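Local coordinates for chitin elicitor-binding protein (Oryza sativa subsp. japonica, PDB 5JCD) that binds chitin oligosaccharides from fungal cell walls at the rice cell surface and helps pass on the signal for defence responses, at residues A[15-20]-A[102-107]; A[147-152]-A[189-194]. All blocks are in the same frame, centred on the assembly; numbering follows the deposited sequence.

Interaction 1: A[15-20]-A[102-107]; sequences SAILYT and NAFVTY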
loop_
_atom_site.group_PDB
_atom_site.type_symbol
_atom_site.label_atom_id
_atom_site.label_comp_id
_atom_site.label_asym_id
_atom_site.label_seq_id
_atom_site.Cartn_x
_atom_site.Cartn_y
_atom_site.Cartn_z
ATOM N N SER A 15 6.893 -4.842 3.828
ATOM C CA SER A 15 5.999 -4.803 2.662
ATOM C C SER A 15 6.123 -3.456 1.978
ATOM O O SER A 15 6.927 -2.613 2.393
ATOM C CB SER A 15 4.542 -4.972 3.082
ATOM O OG SER A 15 4.268 -6.247 3.609
ATOM N N ALA A 16 5.317 -3.246 0.940
ATOM C CA ALA A 16 5.291 -1.961 0.239
ATOM C C ALA A 16 3.958 -1.672 -0.454
ATOM O O ALA A 16 3.202 -2.593 -0.750
ATOM C CB ALA A 16 6.439 -1.893 -0.807
ATOM N N ILE A 17 3.693 -0.395 -0.723
ATOM C CA ILE A 17 2.694 -0.019 -1.722
ATOM C C ILE A 17 3.411 0.664 -2.869
ATOM O O ILE A 17 4.397 1.363 -2.661
ATOM C CB ILE A 17 1.597 0.961 -1.174
ATOM C CG1 ILE A 17 2.246 2.257 -0.639
ATOM C CG2 ILE A 17 0.725 0.279 -0.118
ATOM C CD1 ILE A 17 1.243 3.369 -0.136
ATOM N N LEU A 18 2.913 0.482 -4.084
ATOM C CA LEU A 18 3.404 1.302 -5.182
ATOM C C LEU A 18 2.520 2.553 -5.177
ATOM O O LEU A 18 1.349 2.516 -5.572
ATOM C CB LEU A 18 3.333 0.556 -6.516
ATOM C CG LEU A 18 3.882 1.340 -7.704
ATOM C CD1 LEU A 18 5.401 1.585 -7.547
ATOM C CD2 LEU A 18 3.560 0.683 -9.047
ATOM N N TYR A 19 3.062 3.656 -4.681
ATOM C CA TYR A 19 2.249 4.853 -4.449
ATOM C C TYR A 19 2.204 5.753 -5.663
ATOM O O TYR A 19 3.241 6.079 -6.235
ATOM C CB TYR A 19 2.792 5.634 -3.242
ATOM C CG TYR A 19 1.982 6.848 -2.850
ATOM C CD1 TYR A 19 0.666 6.712 -2.415
ATOM C CD2 TYR A 19 2.543 8.123 -2.855
ATOM C CE1 TYR A 19 -0.081 7.800 -2.020
ATOM C CE2 TYR A 19 1.797 9.227 -2.462
ATOM C CZ TYR A 19 0.483 9.050 -2.048
ATOM O OH TYR A 19 -0.286 10.110 -1.662
ATOM N N THR A 20 0.991 6.158 -6.049
ATOM C CA THR A 20 0.817 7.132 -7.120
ATOM C C THR A 20 0.649 8.475 -6.465
ATOM O O THR A 20 -0.326 8.700 -5.740
ATOM C CB THR A 20 -0.414 6.843 -8.000
ATOM O OG1 THR A 20 -0.270 5.562 -8.631
ATOM C CG2 THR A 20 -0.564 7.931 -9.073
ATOM N N ASN A 102 -4.782 6.390 -2.603
ATOM C CA ASN A 102 -4.914 5.613 -3.820
ATOM C C ASN A 102 -6.031 4.577 -3.731
ATOM O O ASN A 102 -6.057 3.627 -4.504
ATOM C CB ASN A 102 -3.589 4.855 -4.106
ATOM C CG ASN A 102 -2.425 5.763 -4.480
ATOM O OD1 ASN A 102 -1.315 5.279 -4.707
ATOM N ND2 ASN A 102 -2.666 7.061 -4.576
ATOM N N ALA A 103 -6.951 4.760 -2.793
ATOM C CA ALA A 103 -7.942 3.726 -2.476
ATOM C C ALA A 103 -7.307 2.366 -2.132
ATOM O O ALA A 103 -7.935 1.324 -2.332
ATOM C CB ALA A 103 -8.971 3.572 -3.611
ATOM N N PHE A 104 -6.086 2.374 -1.591
ATOM C CA PHE A 104 -5.504 1.132 -1.073
ATOM C C PHE A 104 -6.296 0.630 0.118
ATOM O O PHE A 104 -6.230 -0.546 0.459
ATOM C CB PHE A 104 -4.020 1.282 -0.686
ATOM C CG PHE A 104 -3.087 1.206 -1.848
ATOM C CD1 PHE A 104 -3.075 0.082 -2.667
ATOM C CD2 PHE A 104 -2.205 2.240 -2.117
ATOM C CE1 PHE A 104 -2.211 -0.006 -3.759
ATOM C CE2 PHE A 104 -1.344 2.165 -3.208
ATOM C CZ PHE A 104 -1.344 1.037 -4.026
ATOM N N VAL A 105 -7.015 1.535 0.775
ATOM C CA VAL A 105 -7.972 1.150 1.806
ATOM C C VAL A 105 -9.345 1.738 1.494
ATOM O O VAL A 105 -9.444 2.748 0.790
ATOM C CB VAL A 105 -7.545 1.656 3.184
ATOM C CG1 VAL A 105 -6.158 1.127 3.529
ATOM C CG2 VAL A 105 -7.559 3.186 3.221
ATOM N N THR A 106 -10.403 1.139 2.034
ATOM C CA THR A 106 -11.732 1.766 1.965
ATOM C C THR A 106 -11.995 2.563 3.220
ATOM O O THR A 106 -11.304 2.393 4.231
ATOM C CB THR A 106 -12.839 0.734 1.868
ATOM O OG1 THR A 106 -12.873 -0.010 3.090
ATOM C CG2 THR A 106 -12.588 -0.206 0.721
ATOM N N TYR A 107 -13.006 3.425 3.174
ATOM C CA TYR A 107 -13.327 4.253 4.346
ATOM C C TYR A 107 -13.815 3.381 5.490
ATOM O O TYR A 107 -13.608 3.705 6.666
ATOM C CB TYR A 107 -14.330 5.372 3.993
ATOM C CG TYR A 107 -15.731 4.871 3.716
ATOM C CD1 TYR A 107 -16.603 4.565 4.754
ATOM C CD2 TYR A 107 -16.177 4.699 2.414
ATOM C CE1 TYR A 107 -17.875 4.095 4.501
ATOM C CE2 TYR A 107 -17.445 4.229 2.146
ATOM C CZ TYR A 107 -18.292 3.929 3.196
ATOM O OH TYR A 107 -19.562 3.465 2.948
HETATM O O HOH W 1 -1.470 3.728 -6.939
#

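Interaction 2: A[147-152]-A[189-194]; sequences LAYSVG and LDVPLP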
loop_
_atom_site.group_PDB
_atom_site.type_symbol
_atom_site.label_atom_id
_atom_site.label_comp_id
_atom_site.label_asym_id
_atom_site.label_seq_id
_atom_site.Cartn_x
_atom_site.Cartn_y
_atom_site.Cartn_z
ATOM N N LEU A 147 3.658 -6.489 -2.326
ATOM C CA LEU A 147 3.507 -5.164 -2.900
ATOM C C LEU A 147 2.058 -4.933 -3.280
ATOM O O LEU A 147 1.462 -5.734 -4.008
ATOM C CB LEU A 147 4.363 -5.039 -4.149
ATOM C CG LEU A 147 4.253 -3.762 -4.982
ATOM C CD1 LEU A 147 4.803 -2.571 -4.212
ATOM C CD2 LEU A 147 4.970 -3.898 -6.332
ATOM N N ALA A 148 1.493 -3.852 -2.752
ATOM C CA ALA A 148 0.146 -3.422 -3.100
ATOM C C ALA A 148 0.228 -2.643 -4.379
ATOM O O ALA A 148 0.972 -1.657 -4.458
ATOM C CB ALA A 148 -0.450 -2.559 -1.997
ATOM N N TYR A 149 -0.530 -3.093 -5.380
ATOM C CA TYR A 149 -0.448 -2.551 -6.733
ATOM C C TYR A 149 -1.825 -2.144 -7.263
ATOM O O TYR A 149 -2.765 -2.956 -7.246
ATOM C CB TYR A 149 0.154 -3.599 -7.651
ATOM C CG TYR A 149 0.317 -3.142 -9.057
ATOM C CD1 TYR A 149 1.427 -2.392 -9.431
ATOM C CD2 TYR A 149 -0.619 -3.477 -10.032
ATOM C CE1 TYR A 149 1.590 -1.954 -10.736
ATOM C CE2 TYR A 149 -0.459 -3.054 -11.353
ATOM C CZ TYR A 149 0.645 -2.284 -11.684
ATOM O OH TYR A 149 0.833 -1.859 -12.956
ATOM N N SER A 150 -1.952 -0.888 -7.703
ATOM C CA SER A 150 -3.187 -0.409 -8.297
ATOM C C SER A 150 -3.154 -0.563 -9.818
ATOM O O SER A 150 -2.363 0.088 -10.483
ATOM C CB SER A 150 -3.433 1.059 -7.921
ATOM O OG SER A 150 -4.629 1.546 -8.516
ATOM N N VAL A 151 -4.039 -1.398 -10.356
ATOM C CA VAL A 151 -4.056 -1.692 -11.781
ATOM C C VAL A 151 -4.297 -0.431 -12.628
ATOM O O VAL A 151 -5.234 0.358 -12.395
ATOM C CB VAL A 151 -5.158 -2.727 -12.128
ATOM C CG1 VAL A 151 -5.302 -2.845 -13.620
ATOM C CG2 VAL A 151 -4.868 -4.098 -11.490
ATOM N N GLY A 152 -3.424 -0.243 -13.602
ATOM C CA GLY A 152 -3.523 0.848 -14.544
ATOM C C GLY A 152 -4.489 0.552 -15.674
ATOM O O GLY A 152 -4.826 -0.602 -15.921
ATOM N N LEU A 189 -4.136 -5.040 -6.309
ATOM C CA LEU A 189 -3.582 -6.382 -6.319
ATOM C C LEU A 189 -2.469 -6.559 -5.260
ATOM O O LEU A 189 -1.647 -5.672 -5.043
ATOM C CB LEU A 189 -3.015 -6.682 -7.716
ATOM C CG LEU A 189 -3.967 -6.715 -8.925
ATOM C CD1 LEU A 189 -3.237 -7.125 -10.204
ATOM C CD2 LEU A 189 -5.093 -7.684 -8.688
ATOM N N ASP A 190 -2.447 -7.737 -4.649
ATOM C CA ASP A 190 -1.388 -8.184 -3.752
ATOM C C ASP A 190 -0.377 -8.943 -4.604
ATOM O O ASP A 190 -0.635 -10.062 -5.016
ATOM C CB ASP A 190 -1.958 -9.112 -2.672
ATOM C CG ASP A 190 -0.870 -9.747 -1.766
ATOM O OD1 ASP A 190 0.338 -9.504 -1.974
ATOM O OD2 ASP A 190 -1.235 -10.516 -0.848
ATOM N N VAL A 191 0.758 -8.309 -4.881
ATOM C CA VAL A 191 1.799 -8.901 -5.716
ATOM C C VAL A 191 2.951 -9.489 -4.889
ATOM O O VAL A 191 3.691 -8.751 -4.233
ATOM C CB VAL A 191 2.363 -7.845 -6.662
ATOM C CG1 VAL A 191 3.279 -8.488 -7.667
ATOM C CG2 VAL A 191 1.226 -7.165 -7.386
ATOM N N PRO A 192 3.084 -10.819 -4.876
ATOM C CA PRO A 192 4.167 -11.391 -4.064
ATOM C C PRO A 192 5.535 -11.374 -4.771
ATOM O O PRO A 192 5.867 -12.298 -5.504
ATOM C CB PRO A 192 3.698 -12.832 -3.820
ATOM C CG PRO A 192 2.640 -13.101 -4.843
ATOM C CD PRO A 192 2.345 -11.853 -5.609
ATOM N N LEU A 193 6.313 -10.322 -4.541
ATOM C CA LEU A 193 7.635 -10.190 -5.147
ATOM C C LEU A 193 8.577 -11.262 -4.622
ATOM O O LEU A 193 8.808 -11.354 -3.400
ATOM C CB LEU A 193 8.245 -8.799 -4.895
ATOM C CG LEU A 193 7.822 -7.588 -5.713
ATOM C CD1 LEU A 193 6.342 -7.574 -6.012
ATOM C CD2 LEU A 193 8.254 -6.310 -5.009
ATOM N N PRO A 194 9.128 -12.065 -5.552
ATOM C CA PRO A 194 10.010 -13.214 -5.319
ATOM C C PRO A 194 11.172 -12.799 -4.440
ATOM O O PRO A 194 11.648 -13.596 -3.628
ATOM C CB PRO A 194 10.531 -13.581 -6.711
ATOM C CG PRO A 194 9.862 -12.694 -7.672
ATOM C CD PRO A 194 8.880 -11.821 -6.982
#

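Interaction 1: A[15-20]-A[102-107]
The side-chain amide of Asn102 pairs with the backbone of Thr20 through two hydrogen bonds. Thr20 N donates one to Asn102 OD1 at 2.8 Å, nearly straight at 174°, and Asn102 ND2 donates one back to Thr20 O at 3.1 Å. Both use an in-plane lone pair of the acceptor, so the rotation of the amide is set: turning it over would put oxygen against oxygen and N-H against N-H. A water also donates to OD1 and links it to Thr20 OG1. Asparagine suits the place because one short group offers acceptor and donor together. An alanine here would probably leave Thr20 N and O without these partners and the strand end freer to shift.

Loop 102-107 joins the two helices of the first LysM, a βααβ fold, and through Asn102 and Phe104 holds that module to strand 12-20. The Tyr19 ring lies offset from the Asn102 amide, their planes 14° apart, with Tyr19 CD1 3.4 Å from Asn102 OD1; the Tyr19 hydroxyl bonds to Val100 O.

Apolar packing falls to Phe104. Ile17 CG2 sits over one ring face in a CH-pi contact, 4.2 Å from the centroid, while Leu18 O approaches the ring edge in plane, 3.4 Å from CZ.

Interaction 2: A[147-152]-A[189-194]
Strands 147-150 and 189-193 run antiparallel with a marked twist, their axes 135° apart and 4.8 Å at closest approach. Leu147 and Val191 form a hydrogen-bonded pair, with Val191 N to Leu147 O at 2.8 Å, and so do Tyr149 and Leu189, where Leu189 N reaches Tyr149 O at 2.7 Å. Between them Ala148 and Asp190 are a non-hydrogen-bonded pair. These are the first and last strands of the second LysM, a βααβ module.

Leu147, Tyr149, Leu189 and Val191 share one face of the sheet, where Tyr149 meets Ile160 of helix 157-163 and Leu189 meets Ile177. Val191 CG2 meets Tyr149 CB at 3.7 Å, its beta-branch holding methyl carbons close to the backbone. The side chains of Leu193 and Leu147 cross obliquely, Leu193 CD1 coming to 3.7 Å of Leu147 CB. Beyond the strand, Val151 CG2 closes on Leu189 CD1 at 3.7 Å. A chi1 of -179° sets Tyr149 CG anti to its backbone N; the ring leads away from strand 189-193, and its hydroxyl bonds to Glu155 OE1.

The other face carries Ala148, small enough for Phe104 and Phe3 to pack on it, and Asp190, whose carboxylate takes a salt bridge from Arg174 and a hydrogen bond from His146. Four backbone hydrogen bonds thus join the strands and the mostly apolar face adds close packing, whereas the charge of Asp190 is probably stabilised by Arg174 and His146.

Overall arrangement
Strands 12-20 and 145-150 lie side by side and parallel in one mixed sheet, which joins the two contacts directly; their centres are 10 Å apart. Leu18 N lies 2.9 Å from Ala148 O, and Ala148 N is equally far from Ala16 O, both probable hydrogen bonds. On one side of this seam Phe104 CE1 packs 3.6 Å from Ala148 CB, so a loop of the first LysM rests against the second. Interaction 1 therefore ties the first LysM to the sheet, and interaction 2 closes the second. Chitin-binding residues lie close by: the Tyr19 side chain is about 3 Å from that of Pro22, and the side chain of Val151 about 4 Å from that of Leu183.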